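Local coordinates for protein alpha-1,4-endofucoidanase (Mariniflexile fucanivorans, PDB 6DLH) that hydrolyses internal alpha-1,4 linkages of fucoidan as a retaining glycoside hydrolase of family 107, here as the catalytic region followed by immunoglobulin-like domains, at residues W50-F56 against L384-E390; H95-I101 against Y204-I208; G298-M302 against F342-T348. All blocks are in the same frame, centred on the assembly; numbering follows the deposited sequence.

Contact 1: residues W50-F56 against L384-E390; sequences WLPERTF and LVRTNLE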
loop_
_atom_site.group_PDB
_atom_site.type_symbol
_atom_site.label_atom_id
_atom_site.label_comp_id
_atom_site.label_asym_id
_atom_site.label_seq_id
_atom_site.Cartn_x
_atom_site.Cartn_y
_atom_site.Cartn_z
ATOM N N TRP A 50 -1.203 -1.811 -7.811
ATOM C CA TRP A 50 -0.139 -1.937 -6.826
ATOM C C TRP A 50 -0.740 -2.313 -5.475
ATOM O O TRP A 50 -1.372 -1.487 -4.807
ATOM C CB TRP A 50 0.683 -0.642 -6.769
ATOM C CG TRP A 50 1.979 -0.743 -6.030
ATOM C CD1 TRP A 50 3.182 -1.165 -6.520
ATOM C CD2 TRP A 50 2.218 -0.365 -4.661
ATOM N NE1 TRP A 50 4.148 -1.088 -5.553
ATOM C CE2 TRP A 50 3.587 -0.602 -4.401
ATOM C CE3 TRP A 50 1.411 0.141 -3.633
ATOM C CZ2 TRP A 50 4.161 -0.338 -3.157
ATOM C CZ3 TRP A 50 1.981 0.401 -2.404
ATOM C CH2 TRP A 50 3.335 0.158 -2.172
ATOM N N LEU A 51 -0.574 -3.586 -5.100
ATOM C CA LEU A 51 -1.328 -4.128 -3.981
ATOM C C LEU A 51 -0.420 -5.001 -3.119
ATOM O O LEU A 51 -0.165 -6.165 -3.430
ATOM C CB LEU A 51 -2.555 -4.881 -4.514
ATOM C CG LEU A 51 -3.462 -5.557 -3.485
ATOM C CD1 LEU A 51 -3.995 -4.552 -2.473
ATOM C CD2 LEU A 51 -4.622 -6.280 -4.168
ATOM N N PRO A 52 0.125 -4.450 -2.010
ATOM C CA PRO A 52 0.803 -5.268 -1.002
ATOM C C PRO A 52 -0.213 -6.072 -0.197
ATOM O O PRO A 52 -1.402 -5.735 -0.163
ATOM C CB PRO A 52 1.514 -4.251 -0.096
ATOM C CG PRO A 52 1.430 -2.938 -0.849
ATOM C CD PRO A 52 0.176 -3.016 -1.702
ATOM N N GLU A 53 0.273 -7.137 0.446
ATOM C CA GLU A 53 -0.597 -8.023 1.197
ATOM C C GLU A 53 -0.166 -8.075 2.662
ATOM O O GLU A 53 0.974 -7.745 2.996
ATOM C CB GLU A 53 -0.594 -9.415 0.569
ATOM C CG GLU A 53 -1.270 -9.448 -0.791
ATOM C CD GLU A 53 -1.297 -10.816 -1.444
ATOM O OE1 GLU A 53 -1.292 -11.818 -0.701
ATOM O OE2 GLU A 53 -1.318 -10.875 -2.693
ATOM N N ARG A 54 -1.105 -8.519 3.511
ATOM C CA ARG A 54 -0.929 -8.705 4.946
ATOM C C ARG A 54 -0.478 -7.387 5.565
ATOM O O ARG A 54 0.665 -7.255 5.975
ATOM C CB ARG A 54 0.000 -9.896 5.219
ATOM C CG ARG A 54 -0.391 -11.146 4.444
ATOM C CD ARG A 54 0.314 -12.447 4.799
ATOM N NE ARG A 54 -0.056 -12.951 6.120
ATOM C CZ ARG A 54 -1.198 -13.571 6.424
ATOM N NH1 ARG A 54 -2.090 -13.849 5.486
ATOM N NH2 ARG A 54 -1.446 -13.907 7.679
ATOM N N THR A 55 -1.385 -6.405 5.592
ATOM C CA THR A 55 -1.014 -5.024 5.851
ATOM C C THR A 55 -1.196 -4.660 7.322
ATOM O O THR A 55 -0.821 -3.563 7.726
ATOM C CB THR A 55 -1.861 -4.050 5.023
ATOM O OG1 THR A 55 -3.211 -4.194 5.465
ATOM C CG2 THR A 55 -1.761 -4.285 3.530
ATOM N N PHE A 56 -1.769 -5.585 8.104
ATOM C CA PHE A 56 -2.256 -5.337 9.454
ATOM C C PHE A 56 -1.099 -5.265 10.455
ATOM O O PHE A 56 0.013 -5.695 10.159
ATOM C CB PHE A 56 -3.197 -6.474 9.860
ATOM C CG PHE A 56 -2.692 -7.842 9.471
ATOM C CD1 PHE A 56 -1.588 -8.403 10.102
ATOM C CD2 PHE A 56 -3.300 -8.557 8.451
ATOM C CE1 PHE A 56 -1.111 -9.652 9.727
ATOM C CE2 PHE A 56 -2.827 -9.809 8.082
ATOM C CZ PHE A 56 -1.734 -10.357 8.720
ATOM N N LEU A 384 3.304 -7.860 -8.949
ATOM C CA LEU A 384 4.561 -7.551 -8.295
ATOM C C LEU A 384 5.258 -8.867 -7.958
ATOM O O LEU A 384 4.620 -9.919 -7.950
ATOM C CB LEU A 384 4.269 -6.735 -7.033
ATOM C CG LEU A 384 3.439 -5.473 -7.247
ATOM C CD1 LEU A 384 3.105 -4.819 -5.912
ATOM C CD2 LEU A 384 4.149 -4.492 -8.179
ATOM N N VAL A 385 6.559 -8.799 -7.663
ATOM C CA VAL A 385 7.363 -9.999 -7.461
ATOM C C VAL A 385 6.951 -10.748 -6.185
ATOM O O VAL A 385 6.804 -11.966 -6.215
ATOM C CB VAL A 385 8.870 -9.673 -7.499
ATOM C CG1 VAL A 385 9.733 -10.783 -6.900
ATOM C CG2 VAL A 385 9.323 -9.333 -8.913
ATOM N N ARG A 386 6.794 -10.032 -5.062
ATOM C CA ARG A 386 6.426 -10.654 -3.799
ATOM C C ARG A 386 5.651 -9.648 -2.952
ATOM O O ARG A 386 6.193 -8.639 -2.497
ATOM C CB ARG A 386 7.677 -11.180 -3.083
ATOM C CG ARG A 386 7.398 -12.204 -1.990
ATOM C CD ARG A 386 8.620 -12.571 -1.162
ATOM N NE ARG A 386 9.707 -13.123 -1.953
ATOM C CZ ARG A 386 10.897 -12.558 -2.112
ATOM N NH1 ARG A 386 11.280 -11.558 -1.336
ATOM N NH2 ARG A 386 11.702 -12.992 -3.064
ATOM N N THR A 387 4.369 -9.937 -2.729
ATOM C CA THR A 387 3.468 -8.932 -2.190
ATOM C C THR A 387 3.324 -9.043 -0.672
ATOM O O THR A 387 2.904 -8.084 -0.031
ATOM C CB THR A 387 2.106 -8.997 -2.891
ATOM O OG1 THR A 387 1.641 -10.341 -2.757
ATOM C CG2 THR A 387 2.178 -8.590 -4.347
ATOM N N ASN A 388 3.649 -10.213 -0.106
ATOM C CA ASN A 388 3.484 -10.476 1.321
ATOM C C ASN A 388 4.489 -9.656 2.132
ATOM O O ASN A 388 5.683 -9.926 2.079
ATOM C CB ASN A 388 3.647 -11.971 1.612
ATOM C CG ASN A 388 3.482 -12.357 3.071
ATOM O OD1 ASN A 388 3.367 -11.503 3.951
ATOM N ND2 ASN A 388 3.468 -13.653 3.331
ATOM N N LEU A 389 3.991 -8.682 2.904
ATOM C CA LEU A 389 4.839 -7.769 3.660
ATOM C C LEU A 389 5.600 -8.481 4.781
ATOM O O LEU A 389 6.555 -7.923 5.316
ATOM C CB LEU A 389 3.991 -6.630 4.235
ATOM C CG LEU A 389 3.380 -5.653 3.227
ATOM C CD1 LEU A 389 2.409 -4.698 3.915
ATOM C CD2 LEU A 389 4.456 -4.870 2.491
ATOM N N GLU A 390 5.184 -9.704 5.138
ATOM C CA GLU A 390 5.823 -10.448 6.217
ATOM C C GLU A 390 6.930 -11.350 5.671
ATOM O O GLU A 390 7.581 -12.053 6.444
ATOM C CB GLU A 390 4.804 -11.307 6.974
ATOM C CG GLU A 390 3.681 -10.520 7.633
ATOM C CD GLU A 390 2.554 -11.362 8.226
ATOM O OE1 GLU A 390 2.335 -12.499 7.751
ATOM O OE2 GLU A 390 1.891 -10.877 9.169
HETATM O O HOH W 1 1.628 -13.401 -1.383
#
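Glu53 and Asn388 lie opposite each other in an isolated parallel bridge, for which two backbone bonds are the evidence: Glu53 N donates to Thr387 O at 2.8 Å, and Leu389 N donates to Glu53 O at 3.2 Å. Both residues flanking Asn388 are tied to Glu53. Among the charged groups, Arg54 NE reaches Glu390 OE1 at 2.9 Å in a salt bridge that lies almost in the guanidinium plane yet meets the oxygen from 56° above the carboxylate. A bend at chi3 (69°) brings the guanidinium to this position. Glu390 also donates its backbone N to Asn388 OD1 in an Asx turn, and that same OD1 sits 3.3 Å from Arg54 CD. The other carboxylate oxygen, Glu390 OE2, accepts from Asn59 and comes within 3.3 Å of Phe56 CE1. Glu53 OE2 is 3.0 Å from Thr387 OG1, a weak hydrogen bond at best, and accepts a firmer one from Asn352. The apolar contacts involve Trp50, Pro52, Leu384 and Leu389. Leu384 CD1 stands over the five-membered ring of Trp50, 4.1 Å from its centroid and 27° off the normal, a CH-pi contact, while Trp50 NE1 is held by Leu395 O. Pro52 CB meets Leu389 CD2 at 4.0 Å. Two loops leaving the neighbouring parallel strands 46-49 and 377-379 are joined here, at the C-terminal end of a (beta/alpha)-barrel-type sheet, consistent with the GH29-like catalytic fold.

Contact 2: residues H95-I101 against Y204-I208; sequences HVAPHPI and YAEFI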
loop_
_atom_site.group_PDB
_atom_site.type_symbol
_atom_site.label_atom_id
_atom_site.label_comp_id
_atom_site.label_asym_id
_atom_site.label_seq_id
_atom_site.Cartn_x
_atom_site.Cartn_y
_atom_site.Cartn_z
ATOM N N HIS A 95 -6.997 -1.903 6.761
ATOM C CA HIS A 95 -6.868 -0.647 6.038
ATOM C C HIS A 95 -5.396 -0.243 5.975
ATOM O O HIS A 95 -4.601 -0.682 6.805
ATOM C CB HIS A 95 -7.683 0.461 6.724
ATOM C CG HIS A 95 -9.160 0.298 6.604
ATOM N ND1 HIS A 95 -9.824 -0.813 7.097
ATOM C CD2 HIS A 95 -10.104 1.106 6.073
ATOM C CE1 HIS A 95 -11.111 -0.691 6.850
ATOM N NE2 HIS A 95 -11.310 0.480 6.227
ATOM N N VAL A 96 -5.062 0.621 5.006
ATOM C CA VAL A 96 -3.693 1.073 4.800
ATOM C C VAL A 96 -3.578 2.565 5.109
ATOM O O VAL A 96 -2.531 3.160 4.877
ATOM C CB VAL A 96 -3.186 0.753 3.379
ATOM C CG1 VAL A 96 -3.216 -0.732 3.086
ATOM C CG2 VAL A 96 -3.928 1.533 2.304
ATOM N N ALA A 97 -4.665 3.168 5.611
ATOM C CA ALA A 97 -4.686 4.581 5.958
ATOM C C ALA A 97 -5.230 4.743 7.375
ATOM O O ALA A 97 -6.115 3.992 7.778
ATOM C CB ALA A 97 -5.504 5.356 4.958
ATOM N N PRO A 98 -4.723 5.709 8.179
ATOM C CA PRO A 98 -5.066 5.776 9.600
ATOM C C PRO A 98 -6.433 6.415 9.848
ATOM O O PRO A 98 -6.813 7.373 9.171
ATOM C CB PRO A 98 -3.938 6.651 10.167
ATOM C CG PRO A 98 -3.601 7.598 9.033
ATOM C CD PRO A 98 -3.809 6.787 7.768
ATOM N N HIS A 99 -7.155 5.860 10.829
ATOM C CA HIS A 99 -8.451 6.371 11.250
ATOM C C HIS A 99 -8.596 6.220 12.764
ATOM O O HIS A 99 -8.338 5.146 13.312
ATOM C CB HIS A 99 -9.593 5.675 10.488
ATOM C CG HIS A 99 -10.853 6.474 10.451
ATOM N ND1 HIS A 99 -11.782 6.439 11.475
ATOM C CD2 HIS A 99 -11.329 7.347 9.534
ATOM C CE1 HIS A 99 -12.778 7.254 11.183
ATOM N NE2 HIS A 99 -12.524 7.827 9.996
ATOM N N PRO A 100 -9.011 7.298 13.473
ATOM C CA PRO A 100 -9.205 7.264 14.927
ATOM C C PRO A 100 -10.055 6.094 15.420
ATOM O O PRO A 100 -9.659 5.379 16.343
ATOM C CB PRO A 100 -9.962 8.574 15.202
ATOM C CG PRO A 100 -9.509 9.513 14.103
ATOM C CD PRO A 100 -9.300 8.623 12.896
ATOM N N ILE A 101 -11.221 5.906 14.784
ATOM C CA ILE A 101 -12.177 4.875 15.161
ATOM C C ILE A 101 -11.545 3.491 15.005
ATOM O O ILE A 101 -11.654 2.661 15.906
ATOM C CB ILE A 101 -13.496 5.018 14.372
ATOM C CG1 ILE A 101 -14.024 6.457 14.405
ATOM C CG2 ILE A 101 -14.535 4.021 14.869
ATOM C CD1 ILE A 101 -15.289 6.684 13.603
ATOM N N TYR A 204 -20.085 2.515 8.215
ATOM C CA TYR A 204 -18.826 2.595 7.491
ATOM C C TYR A 204 -18.840 3.761 6.505
ATOM O O TYR A 204 -17.891 4.542 6.455
ATOM C CB TYR A 204 -18.500 1.263 6.808
ATOM C CG TYR A 204 -17.118 1.213 6.207
ATOM C CD1 TYR A 204 -16.022 0.822 6.964
ATOM C CD2 TYR A 204 -16.898 1.583 4.887
ATOM C CE1 TYR A 204 -14.749 0.781 6.422
ATOM C CE2 TYR A 204 -15.628 1.552 4.332
ATOM C CZ TYR A 204 -14.551 1.150 5.102
ATOM O OH TYR A 204 -13.298 1.121 4.564
ATOM N N ALA A 205 -19.921 3.881 5.731
ATOM C CA ALA A 205 -20.013 4.936 4.735
ATOM C C ALA A 205 -19.889 6.313 5.388
ATOM O O ALA A 205 -19.207 7.187 4.854
ATOM C CB ALA A 205 -21.286 4.803 3.938
ATOM N N GLU A 206 -20.540 6.495 6.547
ATOM C CA GLU A 206 -20.685 7.818 7.139
ATOM C C GLU A 206 -19.460 8.184 7.978
ATOM O O GLU A 206 -18.985 9.311 7.890
ATOM C CB GLU A 206 -21.998 7.939 7.923
ATOM C CG GLU A 206 -22.201 9.288 8.602
ATOM C CD GLU A 206 -22.558 10.462 7.701
ATOM O OE1 GLU A 206 -23.142 10.231 6.623
ATOM O OE2 GLU A 206 -22.255 11.613 8.083
ATOM N N PHE A 207 -18.953 7.236 8.774
ATOM C CA PHE A 207 -17.940 7.552 9.772
ATOM C C PHE A 207 -16.529 7.173 9.316
ATOM O O PHE A 207 -15.569 7.875 9.638
ATOM C CB PHE A 207 -18.321 6.987 11.142
ATOM C CG PHE A 207 -19.460 7.728 11.798
ATOM C CD1 PHE A 207 -20.595 7.057 12.228
ATOM C CD2 PHE A 207 -19.411 9.108 11.956
ATOM C CE1 PHE A 207 -21.645 7.749 12.814
ATOM C CE2 PHE A 207 -20.461 9.801 12.541
ATOM C CZ PHE A 207 -21.577 9.117 12.969
ATOM N N ILE A 208 -16.409 6.059 8.581
ATOM C CA ILE A 208 -15.107 5.614 8.112
ATOM C C ILE A 208 -14.847 6.155 6.708
ATOM O O ILE A 208 -13.893 6.906 6.512
ATOM C CB ILE A 208 -14.953 4.082 8.206
ATOM C CG1 ILE A 208 -15.356 3.539 9.583
ATOM C CG2 ILE A 208 -13.541 3.659 7.821
ATOM C CD1 ILE A 208 -14.453 3.969 10.724
#
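His95 and Tyr204 approach from opposite directions and share a hydrogen bond, His95 NE2 to Tyr204 OH at 2.7 Å, in which either atom could be the donor. Each partner lies near the plane of the other's ring, and the planes differ by 48°: a rim-to-rim meeting without stacking. His95 ND1 is hydrogen-bonded to Pro93 O; with both ring nitrogens engaged, the imidazole's rotation is probably restrained. His99 swings its ring towards the helix with CG opposite the backbone N (chi1 -157°). There His99 NE2 comes to 3.1 Å from Phe207 O, and ND1 accepts a weak bond from Ile101 N at 3.4 Å as the N-cap of helix 100-104. Ile208 CD1 lies obliquely against this imidazole, 3.7 Å from His99 ND1. Apolar pairs are Ile101 CB with Ile208 CD1 and Ile101 CD1 with Phe207 CB, each at 3.9 Å, with Trp172 against both isoleucines. With an alanine in place of His99, Ile101 N would probably lose its capping partner and a gap would open beside Ile208 CD1. The contact seats the loop after strand 80-84 on helix 198-216, which links strands 143-149 and 222-226 in a right-handed beta-alpha-beta crossover of the barrel-type fold.

Contact 3: residues G298-M302 against F342-T348; sequences GAGNM and FFPKQST
Met302 lays its thioether alongside Pro344, the two side chains pointing the same way, with SD 3.6 Å from Pro344 CB. The chain is extended beyond CG, and chi1 of 80° sets CG between the backbone N and the carbonyl carbon; in this pose the methyl CE arrives 3.5 Å from Lys345 O. Pro344 CB in turn sits 3.6 Å above one face of the Phe342 ring, towards its rim, so sulfur, proline and phenylalanine form a continuous apolar layer. Phe342 carries that layer on to Leu315, Val316 and Met319 of helix 307-321.

The polar half is built round the lysine. Lys345 NZ donates to Gly300 O at 2.5 Å, a very short distance whose exact value is doubtful. The ammonium also gives a hydrogen bond to a water 2.6 Å from NZ, and the same water accepts from Gly300 N at 3.2 Å; it therefore joins two donors that cannot bond each other. Trp351 provides a cation-pi partner for Lys345. At Gly300 the backbone angles, phi 85° and psi -145°, would jam a CB against the preceding carbonyl oxygen, which accounts for glycine at this point.

Asn301 ND2 lies 3.5 Å from Thr348 CG2, the two side chains crossing at a slant; the amide is anchored by OD1 to Val303 N, the bond of an Asx turn. A second water accepts from Met302 N at 2.9 Å and donates to Ser347 O, bridging the two backbones; Asn301 N and Thr348 O meet at too poor an angle to bond. No strand pairing occurs between these segments: side chains and waters join the loop before helix 307-321 to the loop after edge strand 341-342, two beta-to-alpha connections of the barrel-type catalytic domain.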
loop_
_atom_site.group_PDB
_atom_site.type_symbol
_atom_site.label_atom_id
_atom_site.label_comp_id
_atom_site.label_asym_id
_atom_site.label_seq_id
_atom_site.Cartn_x
_atom_site.Cartn_y
_atom_site.Cartn_z
ATOM N N GLY A 298 -13.514 -17.817 -12.748
ATOM C CA GLY A 298 -13.389 -17.626 -11.314
ATOM C C GLY A 298 -11.995 -17.145 -10.927
ATOM O O GLY A 298 -11.470 -16.177 -11.485
ATOM N N ALA A 299 -11.423 -17.843 -9.945
ATOM C CA ALA A 299 -10.028 -17.680 -9.586
ATOM C C ALA A 299 -9.183 -18.263 -10.714
ATOM O O ALA A 299 -9.684 -19.008 -11.556
ATOM C CB ALA A 299 -9.762 -18.379 -8.272
ATOM N N GLY A 300 -7.900 -17.914 -10.715
ATOM C CA GLY A 300 -6.963 -18.508 -11.651
ATOM C C GLY A 300 -6.952 -17.786 -12.995
ATOM O O GLY A 300 -7.121 -16.573 -13.069
ATOM N N ASN A 301 -6.753 -18.571 -14.051
ATOM C CA ASN A 301 -6.359 -18.066 -15.350
ATOM C C ASN A 301 -7.598 -17.544 -16.075
ATOM O O ASN A 301 -8.525 -18.299 -16.325
ATOM C CB ASN A 301 -5.604 -19.160 -16.111
ATOM C CG ASN A 301 -4.898 -18.645 -17.343
ATOM O OD1 ASN A 301 -5.330 -17.661 -17.947
ATOM N ND2 ASN A 301 -3.825 -19.316 -17.734
ATOM N N MET A 302 -7.602 -16.261 -16.445
ATOM C CA MET A 302 -8.801 -15.671 -17.027
ATOM C C MET A 302 -8.948 -16.027 -18.512
ATOM O O MET A 302 -9.922 -15.600 -19.146
ATOM C CB MET A 302 -8.833 -14.145 -16.844
ATOM C CG MET A 302 -7.989 -13.382 -17.834
ATOM S SD MET A 302 -8.316 -11.573 -17.967
ATOM C CE MET A 302 -7.048 -11.161 -19.162
ATOM N N PHE A 342 -12.596 -2.313 -17.755
ATOM C CA PHE A 342 -12.264 -3.721 -17.600
ATOM C C PHE A 342 -11.203 -3.846 -16.507
ATOM O O PHE A 342 -10.300 -3.010 -16.449
ATOM C CB PHE A 342 -11.827 -4.272 -18.966
ATOM C CG PHE A 342 -11.588 -5.761 -19.074
ATOM C CD1 PHE A 342 -12.268 -6.668 -18.274
ATOM C CD2 PHE A 342 -10.709 -6.262 -20.024
ATOM C CE1 PHE A 342 -12.050 -8.035 -18.398
ATOM C CE2 PHE A 342 -10.499 -7.627 -20.158
ATOM C CZ PHE A 342 -11.176 -8.513 -19.351
ATOM N N PHE A 343 -11.333 -4.882 -15.652
ATOM C CA PHE A 343 -10.367 -5.181 -14.599
ATOM C C PHE A 343 -9.762 -6.574 -14.786
ATOM O O PHE A 343 -9.957 -7.457 -13.953
ATOM C CB PHE A 343 -10.993 -5.032 -13.206
ATOM C CG PHE A 343 -10.024 -4.969 -12.047
ATOM C CD1 PHE A 343 -8.650 -4.917 -12.250
ATOM C CD2 PHE A 343 -10.490 -4.934 -10.741
ATOM C CE1 PHE A 343 -7.768 -4.838 -11.181
ATOM C CE2 PHE A 343 -9.611 -4.836 -9.671
ATOM C CZ PHE A 343 -8.250 -4.802 -9.888
ATOM N N PRO A 344 -8.952 -6.805 -15.845
ATOM C CA PRO A 344 -8.357 -8.125 -16.089
ATOM C C PRO A 344 -7.112 -8.381 -15.240
ATOM O O PRO A 344 -6.599 -7.466 -14.595
ATOM C CB PRO A 344 -7.964 -8.025 -17.570
ATOM C CG PRO A 344 -7.581 -6.565 -17.741
ATOM C CD PRO A 344 -8.545 -5.805 -16.849
ATOM N N LYS A 345 -6.638 -9.634 -15.249
ATOM C CA LYS A 345 -5.381 -10.012 -14.617
ATOM C C LYS A 345 -4.340 -10.284 -15.696
ATOM O O LYS A 345 -4.648 -10.927 -16.694
ATOM C CB LYS A 345 -5.474 -11.361 -13.890
ATOM C CG LYS A 345 -6.767 -11.672 -13.164
ATOM C CD LYS A 345 -6.777 -13.094 -12.642
ATOM C CE LYS A 345 -8.185 -13.636 -12.507
ATOM N NZ LYS A 345 -8.217 -14.839 -11.644
ATOM N N GLN A 346 -3.099 -9.860 -15.440
ATOM C CA GLN A 346 -2.013 -10.023 -16.394
ATOM C C GLN A 346 -1.342 -11.388 -16.228
ATOM O O GLN A 346 -0.902 -11.972 -17.213
ATOM C CB GLN A 346 -1.011 -8.875 -16.241
ATOM C CG GLN A 346 0.133 -8.911 -17.249
ATOM C CD GLN A 346 0.944 -7.641 -17.189
ATOM O OE1 GLN A 346 0.832 -6.845 -16.250
ATOM N NE2 GLN A 346 1.761 -7.432 -18.212
ATOM N N SER A 347 -1.265 -11.883 -14.982
ATOM C CA SER A 347 -0.672 -13.180 -14.687
ATOM C C SER A 347 -1.739 -14.264 -14.791
ATOM O O SER A 347 -2.927 -13.953 -14.857
ATOM C CB SER A 347 -0.072 -13.213 -13.312
ATOM O OG SER A 347 -1.041 -13.637 -12.352
ATOM N N THR A 348 -1.294 -15.528 -14.742
ATOM C CA THR A 348 -2.176 -16.684 -14.793
ATOM C C THR A 348 -2.827 -16.954 -13.435
ATOM O O THR A 348 -3.694 -17.817 -13.340
ATOM C CB THR A 348 -1.427 -17.951 -15.245
ATOM O OG1 THR A 348 -0.361 -18.186 -14.323
ATOM C CG2 THR A 348 -0.864 -17.869 -16.647
HETATM O O HOH W 2 -7.638 -15.117 -9.145
HETATM O O HOH W 3 -5.234 -14.856 -15.473
#

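In the fold
From the N terminus, the chain leaves strand 46-49 into residues 50-56, which meet 384-390 much later in the sequence, so contact 1 closes a loop of more than 300 residues. Within that span the other two contacts follow in series. Contact 2 joins 95-101, after strand 80-84, to helix 198-216; contact 3 then joins 298-302, after strand 266-269, to 342-348 beyond strand 341-342. Contacts 1 and 2 touch directly, Thr55 CG2 lying 3.9 Å from Val96 CG1, whereas contacts 2 and 3 stand about 30 Å apart between centres. All three link connections of one parallel sheet, and contact 1 ties the loops that follow its first strand, 46-49, and its last, 377-379.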